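Local atomic coordinates of glutathione S-transferase (Agrobacterium tumefaciens, PDB entry 2YCD), a protein that probably conjugates glutathione to electrophilic compounds, as glutathione transferases do, and binds S-(p-nitrobenzyl)glutathione. Residues Leu42-Gln47 with Ser98-Glu103; Gly192-Lys195 with Asn199-Ala202. One frame throughout, in Å; residues are numbered along the deposited sequence. Where two conformers were deposited one is given.

How the contacts relate
Neither contact includes a residue of the pocket that holds S-(p-nitrobenzyl)glutathione, and in contact 2 the side chain of Leu194 is about 14 Å from that ligand. Contact 1 ties the end of helix 35-45, in the thioredoxin-like N-terminal domain, to the linker between helices 86-96 and 105-135. Contact 2 belongs to the helical C-terminal domain, where the loop after helix 176-185 turns into helix 198-208. The two centres are 26 Å apart and the nearest atoms about 13 Å, so the contacts do not meet; both segments of contact 1 come earlier in the sequence than those of contact 2.

Contact 1. Residues Leu42-Gln47 with Ser98-Glu103; sequences LEEVGQ and SGLLPE
Val45, in the last turn of helix 35-45, packs on Leu100 of the linker, the closest backbone approach being 6.5 Å between the CA atoms of Val45 and Gly99. A Schellman motif with Gly46 at its positive-phi position closes the helix, marked by the bond from Gln47 N to Leu42 O, 3.0 Å, with a weak one from Gly46 N to Glu43 O. The apolar part of the contact is small and rests on Leu100. Its CD1 reaches Val45 CG1 at 3.6 Å, the two side chains crossing at about a right angle, while its other methyl, CD2, lies 4.0 Å from Glu44 CB. The leucine thus spreads its branches over two successive residues, Glu44 and Val45. Val45 CG1 stands beside the backbone N and anti to the carbonyl carbon (chi1 -55°), which brings this branch to the leucine and also within 3.9 Å of Ser98 O. Beyond CB, Glu44 bends at chi2 (-78°), and its OE2 takes a salt bridge from Arg210 and a hydrogen bond from Trp40. One water lies 2.9 Å from both Glu44 OE1 and Gly99 O and can bridge them. A second can likewise span Ser98 O, at 2.9 Å, and Glu44 O, the latter by a weak bond; not all these bonds need be made together. Leu100 also packs on Ala94 of helix 86-96, and its backbone bonds with that of Ala176. The chemistry is therefore mixed: a leucine-valine touch with shared waters at the polar edge and no direct hydrogen bond between the segments, where the N-terminal domain meets the chain on its way to the helical domain, while the nearby arginine would probably help keep Glu44 ionised.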
ATOM      1  N   LEU A  42      -7.436 -17.154  -3.869  1.00  8.38           N
ATOM      2  CA  LEU A  42      -7.569 -18.583  -3.533  1.00  8.44           C
ATOM      3  C   LEU A  42      -8.322 -19.353  -4.615  1.00  7.90           C
ATOM      4  O   LEU A  42      -7.925 -20.462  -4.981  1.00  9.33           O
ATOM      5  CB  LEU A  42      -8.235 -18.756  -2.162  1.00  7.90           C
ATOM      6  CG  LEU A  42      -7.402 -18.227  -0.985  1.00  8.56           C
ATOM      7  CD1 LEU A  42      -8.258 -18.008   0.256  1.00 10.67           C
ATOM      8  CD2 LEU A  42      -6.228 -19.167  -0.677  1.00  9.56           C
ATOM      9  N   GLU A  43      -9.394 -18.771  -5.139  1.00  8.75           N
ATOM     10  CA  GLU A  43     -10.134 -19.442  -6.208  1.00  9.03           C
ATOM     11  C   GLU A  43      -9.346 -19.552  -7.517  1.00  8.76           C
ATOM     12  O   GLU A  43      -9.452 -20.570  -8.215  1.00 10.93           O
ATOM     13  CB  GLU A  43     -11.487 -18.768  -6.419  1.00  9.40           C
ATOM     14  CG  GLU A  43     -12.486 -19.015  -5.264  1.00  7.70           C
ATOM     15  CD  GLU A  43     -12.939 -20.464  -5.184  1.00 11.28           C
ATOM     16  OE1 GLU A  43     -12.656 -21.246  -6.108  1.00 12.27           O
ATOM     17  OE2 GLU A  43     -13.594 -20.809  -4.176  1.00 15.92           O
ATOM     18  N   GLU A  44      -8.535 -18.544  -7.835  1.00  9.87           N
ATOM     19  CA  GLU A  44      -7.714 -18.592  -9.057  1.00  9.28           C
ATOM     20  C   GLU A  44      -6.699 -19.726  -8.993  1.00 11.31           C
ATOM     21  O   GLU A  44      -6.434 -20.366 -10.008  1.00 13.37           O
ATOM     22  CB  GLU A  44      -6.999 -17.250  -9.319  1.00  9.20           C
ATOM     23  CG  GLU A  44      -7.926 -16.131  -9.799  1.00  8.59           C
ATOM     24  CD  GLU A  44      -8.309 -16.220 -11.278  1.00 10.56           C
ATOM     25  OE1 GLU A  44      -7.660 -16.981 -12.039  1.00 12.84           O
ATOM     26  OE2 GLU A  44      -9.258 -15.516 -11.663  1.00  9.36           O
ATOM     27  N   VAL A  45      -6.147 -19.982  -7.809  1.00 10.87           N
ATOM     28  CA  VAL A  45      -5.133 -21.033  -7.685  1.00 11.53           C
ATOM     29  C   VAL A  45      -5.740 -22.395  -7.310  1.00 12.60           C
ATOM     30  O   VAL A  45      -5.023 -23.405  -7.274  1.00 14.99           O
ATOM     31  CB  VAL A  45      -3.972 -20.643  -6.721  1.00 11.14           C
ATOM     32  CG1 VAL A  45      -3.336 -19.307  -7.150  1.00 14.46           C
ATOM     33  CG2 VAL A  45      -4.436 -20.580  -5.268  1.00 10.88           C
ATOM     34  N   GLY A  46      -7.048 -22.444  -7.060  1.00 11.81           N
ATOM     35  CA  GLY A  46      -7.722 -23.699  -6.762  1.00 12.74           C
ATOM     36  C   GLY A  46      -7.415 -24.214  -5.364  1.00 17.18           C
ATOM     37  O   GLY A  46      -7.352 -25.420  -5.135  1.00 18.74           O
ATOM     38  N   GLN A  47      -7.227 -23.303  -4.415  1.00 12.15           N
ATOM     39  CA  GLN A  47      -6.991 -23.679  -3.019  1.00 10.85           C
ATOM     40  C   GLN A  47      -8.276 -23.607  -2.181  1.00 12.21           C
ATOM     41  O   GLN A  47      -8.790 -22.515  -1.934  1.00 13.64           O
ATOM     42  CB  GLN A  47      -5.937 -22.758  -2.406  1.00 12.12           C
ATOM     43  CG  GLN A  47      -5.763 -22.945  -0.906  1.00 11.64           C
ATOM     44  CD  GLN A  47      -5.177 -24.291  -0.576  1.00 13.91           C
ATOM     45  OE1 GLN A  47      -4.068 -24.609  -1.006  1.00 16.90           O
ATOM     46  NE2 GLN A  47      -5.926 -25.103   0.169  1.00 14.50           N
ATOM     47  N   SER A  98       0.847 -21.514  -8.648  1.00 23.44           N
ATOM     48  CA  SER A  98       1.102 -21.007  -9.990  0.50 22.30           C
ATOM     49  C   SER A  98      -0.136 -20.295 -10.532  1.00 20.35           C
ATOM     50  O   SER A  98      -1.261 -20.616 -10.147  1.00 27.00           O
ATOM     51  CB  SER A  98       1.517 -22.141 -10.931  0.50 30.22           C
ATOM     52  OG  SER A  98       0.436 -23.023 -11.168  0.50 24.90           O
ATOM     53  N   GLY A  99       0.081 -19.316 -11.412  1.00 20.50           N
ATOM     54  CA  GLY A  99      -1.024 -18.655 -12.081  1.00 23.54           C
ATOM     55  C   GLY A  99      -1.324 -17.219 -11.695  1.00 22.72           C
ATOM     56  O   GLY A  99      -2.214 -16.596 -12.283  1.00 26.29           O
ATOM     57  N   LEU A 100      -0.602 -16.688 -10.716  1.00 14.63           N
ATOM     58  CA  LEU A 100      -0.823 -15.305 -10.282  1.00 12.38           C
ATOM     59  C   LEU A 100       0.419 -14.407 -10.361  1.00 11.80           C
ATOM     60  O   LEU A 100       0.302 -13.183 -10.263  1.00 11.66           O
ATOM     61  CB  LEU A 100      -1.394 -15.272  -8.861  1.00 10.26           C
ATOM     62  CG  LEU A 100      -2.852 -15.751  -8.719  1.00 12.31           C
ATOM     63  CD1 LEU A 100      -3.328 -15.660  -7.284  1.00 13.53           C
ATOM     64  CD2 LEU A 100      -3.780 -14.968  -9.635  1.00 13.24           C
ATOM     65  N   LEU A 101       1.599 -15.011 -10.503  1.00 13.92           N
ATOM     66  CA  LEU A 101       2.839 -14.263 -10.713  1.00 15.02           C
ATOM     67  C   LEU A 101       3.616 -14.945 -11.830  1.00 18.52           C
ATOM     68  O   LEU A 101       3.685 -16.171 -11.875  1.00 21.16           O
ATOM     69  CB  LEU A 101       3.670 -14.219  -9.427  1.00 16.53           C
ATOM     70  CG  LEU A 101       3.238 -13.269  -8.308  1.00 20.25           C
ATOM     71  CD1 LEU A 101       4.131 -13.433  -7.083  1.00 23.30           C
ATOM     72  CD2 LEU A 101       3.228 -11.803  -8.771  1.00 22.13           C
ATOM     73  N   PRO A 102       4.169 -14.163 -12.762  1.00 17.07           N
ATOM     74  CA  PRO A 102       4.931 -14.829 -13.822  1.00 18.32           C
ATOM     75  C   PRO A 102       6.267 -15.347 -13.298  1.00 17.96           C
ATOM     76  O   PRO A 102       6.774 -14.893 -12.266  1.00 18.85           O
ATOM     77  CB  PRO A 102       5.114 -13.732 -14.869  1.00 22.19           C
ATOM     78  CG  PRO A 102       5.047 -12.446 -14.083  1.00 21.32           C
ATOM     79  CD  PRO A 102       4.094 -12.704 -12.947  1.00 15.08           C
ATOM     80  N   GLU A 103       6.819 -16.329 -14.005  1.00 26.12           N
ATOM     81  CA  GLU A 103       8.097 -16.924 -13.630  1.00 32.99           C
ATOM     82  C   GLU A 103       9.290 -16.024 -13.961  1.00 19.91           C
ATOM     83  O   GLU A 103      10.242 -15.937 -13.186  1.00 29.32           O
ATOM     84  CB  GLU A 103       8.259 -18.290 -14.301  1.00 41.82           C
ATOM     85  CG  GLU A 103       7.243 -19.323 -13.833  1.00 55.01           C
ATOM     86  CD  GLU A 103       7.322 -19.581 -12.336  1.00 48.36           C
ATOM     87  OE1 GLU A 103       8.373 -19.280 -11.730  1.00 60.67           O
ATOM     88  OE2 GLU A 103       6.331 -20.084 -11.765  1.00 65.21           O
TER
HETATM   89  O   HOH W   1      -4.876 -17.688 -12.548  1.00 20.05           O
HETATM   90  O   HOH W   2      -3.775 -19.248 -10.814  1.00 34.45           O

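Contact 2. Residues Gly192-Lys195 with Asn199-Ala202; sequences GILK and NLLA
Leu194 makes most of the contact with helix 198-208, and it does so with both its side chain and its carbonyl, its CA lying 5.5 Å from that of Leu201. With CG anti to the carbonyl carbon (chi1 -67°) and an extended chi2 of 173°, its side chain points to the helix and ends with CD2 4.2 Å from Leu200 CB. These two leucines cross at about a right angle, and Leu200 CD1 is slightly farther from the same methyl. Leu200 also packs against Leu160 of helix 142-164. Leu201 takes the other kind of conformation: its CG stands opposite the backbone N, beside the carbonyl carbon, at -178°. Its branches are thereby carried back over the 3-10 turn, where CD1 lies 4.4 Å from Leu194 CB and CD2 4.3 Å from Lys195 CA. The Leu201 stem sits against polar backbone as well, with CB 3.7 Å from Leu194 O. Lys195 offers its backbone side to this side chain, since its CB points away from the helix. The turn itself is braced by the hydrogen bond from Lys195 N to Gly192 O, 3.1 Å, and Ile193 packs on Leu154 and Leu157. Asn199 OD1 bonds to Ser161 OG of helix 142-164 and ND2 to the carbonyl of Gly165 just after it, tying the start of helix 198-208 to that helix's end. The whole is a short 3-10 turn packed on the first turn of the helix that follows it, in the all-helical C-terminal domain of the glutathione transferase fold.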
ATOM      1  N   GLY A 192     -20.622   5.589 -10.622  1.00 17.82           N
ATOM      2  CA  GLY A 192     -20.766   5.721 -12.065  1.00 18.93           C
ATOM      3  C   GLY A 192     -19.567   6.353 -12.759  1.00 18.68           C
ATOM      4  O   GLY A 192     -19.536   6.466 -13.989  1.00 21.34           O
ATOM      5  N   ILE A 193     -18.561   6.743 -11.980  1.00 17.13           N
ATOM      6  CA  ILE A 193     -17.388   7.419 -12.537  1.00 20.98           C
ATOM      7  C   ILE A 193     -16.670   6.623 -13.635  1.00 19.52           C
ATOM      8  O   ILE A 193     -16.150   7.199 -14.597  1.00 19.89           O
ATOM      9  CB  ILE A 193     -16.398   7.825 -11.412  1.00 15.39           C
ATOM     10  CG1 ILE A 193     -16.992   8.984 -10.605  1.00 20.73           C
ATOM     11  CG2 ILE A 193     -15.045   8.218 -11.994  1.00 18.75           C
ATOM     12  CD1 ILE A 193     -16.262   9.282  -9.310  1.00 20.87           C
ATOM     13  N   LEU A 194     -16.645   5.304 -13.515  1.00 18.20           N
ATOM     14  CA  LEU A 194     -15.937   4.490 -14.504  1.00 18.54           C
ATOM     15  C   LEU A 194     -16.585   4.474 -15.885  1.00 21.50           C
ATOM     16  O   LEU A 194     -15.950   4.089 -16.863  1.00 21.20           O
ATOM     17  CB  LEU A 194     -15.749   3.063 -14.005  1.00 22.36           C
ATOM     18  CG  LEU A 194     -14.812   2.961 -12.808  1.00 18.06           C
ATOM     19  CD1 LEU A 194     -14.819   1.541 -12.282  1.00 30.81           C
ATOM     20  CD2 LEU A 194     -13.391   3.414 -13.186  1.00 22.40           C
ATOM     21  N   LYS A 195     -17.845   4.879 -15.976  1.00 19.72           N
ATOM     22  CA  LYS A 195     -18.502   4.956 -17.282  1.00 22.92           C
ATOM     23  C   LYS A 195     -17.783   5.953 -18.195  1.00 24.97           C
ATOM     24  O   LYS A 195     -17.859   5.852 -19.417  1.00 26.02           O
ATOM     25  CB  LYS A 195     -19.980   5.330 -17.129  1.00 30.26           C
ATOM     26  CG  LYS A 195     -20.792   4.330 -16.307  1.00 39.00           C
ATOM     27  CD  LYS A 195     -22.171   4.877 -15.955  1.00 49.04           C
ATOM     28  CE  LYS A 195     -23.034   5.067 -17.195  1.00 63.34           C
ATOM     29  NZ  LYS A 195     -24.431   5.454 -16.845  1.00 55.91           N
ATOM     30  N   ASN A 199     -12.048   2.038 -21.187  1.00 14.13           N
ATOM     31  CA  ASN A 199     -11.115   0.922 -21.070  1.00 12.80           C
ATOM     32  C   ASN A 199     -10.986   0.410 -19.627  1.00 10.15           C
ATOM     33  O   ASN A 199     -10.809  -0.777 -19.419  1.00 12.03           O
ATOM     34  CB  ASN A 199      -9.749   1.185 -21.756  1.00 13.73           C
ATOM     35  CG  ASN A 199      -8.882   2.199 -21.024  1.00 13.41           C
ATOM     36  OD1 ASN A 199      -9.363   3.030 -20.258  1.00 14.17           O
ATOM     37  ND2 ASN A 199      -7.598   2.160 -21.313  1.00 13.31           N
ATOM     38  N   LEU A 200     -11.137   1.296 -18.647  1.00 10.83           N
ATOM     39  CA  LEU A 200     -11.123   0.857 -17.246  1.00 11.07           C
ATOM     40  C   LEU A 200     -12.371   0.065 -16.883  1.00 11.14           C
ATOM     41  O   LEU A 200     -12.287  -0.955 -16.183  1.00 10.82           O
ATOM     42  CB  LEU A 200     -10.939   2.054 -16.307  1.00 11.01           C
ATOM     43  CG  LEU A 200      -9.652   2.879 -16.441  1.00 11.06           C
ATOM     44  CD1 LEU A 200      -9.598   3.897 -15.324  1.00 11.80           C
ATOM     45  CD2 LEU A 200      -8.406   2.017 -16.440  1.00 12.37           C
ATOM     46  N   LEU A 201     -13.532   0.520 -17.357  1.00 11.78           N
ATOM     47  CA  LEU A 201     -14.777  -0.212 -17.181  1.00 12.14           C
ATOM     48  C   LEU A 201     -14.681  -1.610 -17.786  1.00 13.80           C
ATOM     49  O   LEU A 201     -15.062  -2.597 -17.164  1.00 12.99           O
ATOM     50  CB  LEU A 201     -15.909   0.563 -17.846  1.00 15.99           C
ATOM     51  CG  LEU A 201     -17.291  -0.075 -17.704  1.00 16.80           C
ATOM     52  CD1 LEU A 201     -17.641  -0.270 -16.226  1.00 24.44           C
ATOM     53  CD2 LEU A 201     -18.318   0.810 -18.397  1.00 23.10           C
ATOM     54  N   ALA A 202     -14.172  -1.695 -19.011  1.00 11.34           N
ATOM     55  CA  ALA A 202     -14.039  -2.974 -19.698  1.00 11.24           C
ATOM     56  C   ALA A 202     -13.052  -3.888 -18.973  1.00  9.00           C
ATOM     57  O   ALA A 202     -13.247  -5.108 -18.914  1.00 12.31           O
ATOM     58  CB  ALA A 202     -13.611  -2.755 -21.162  1.00 12.58           C
TER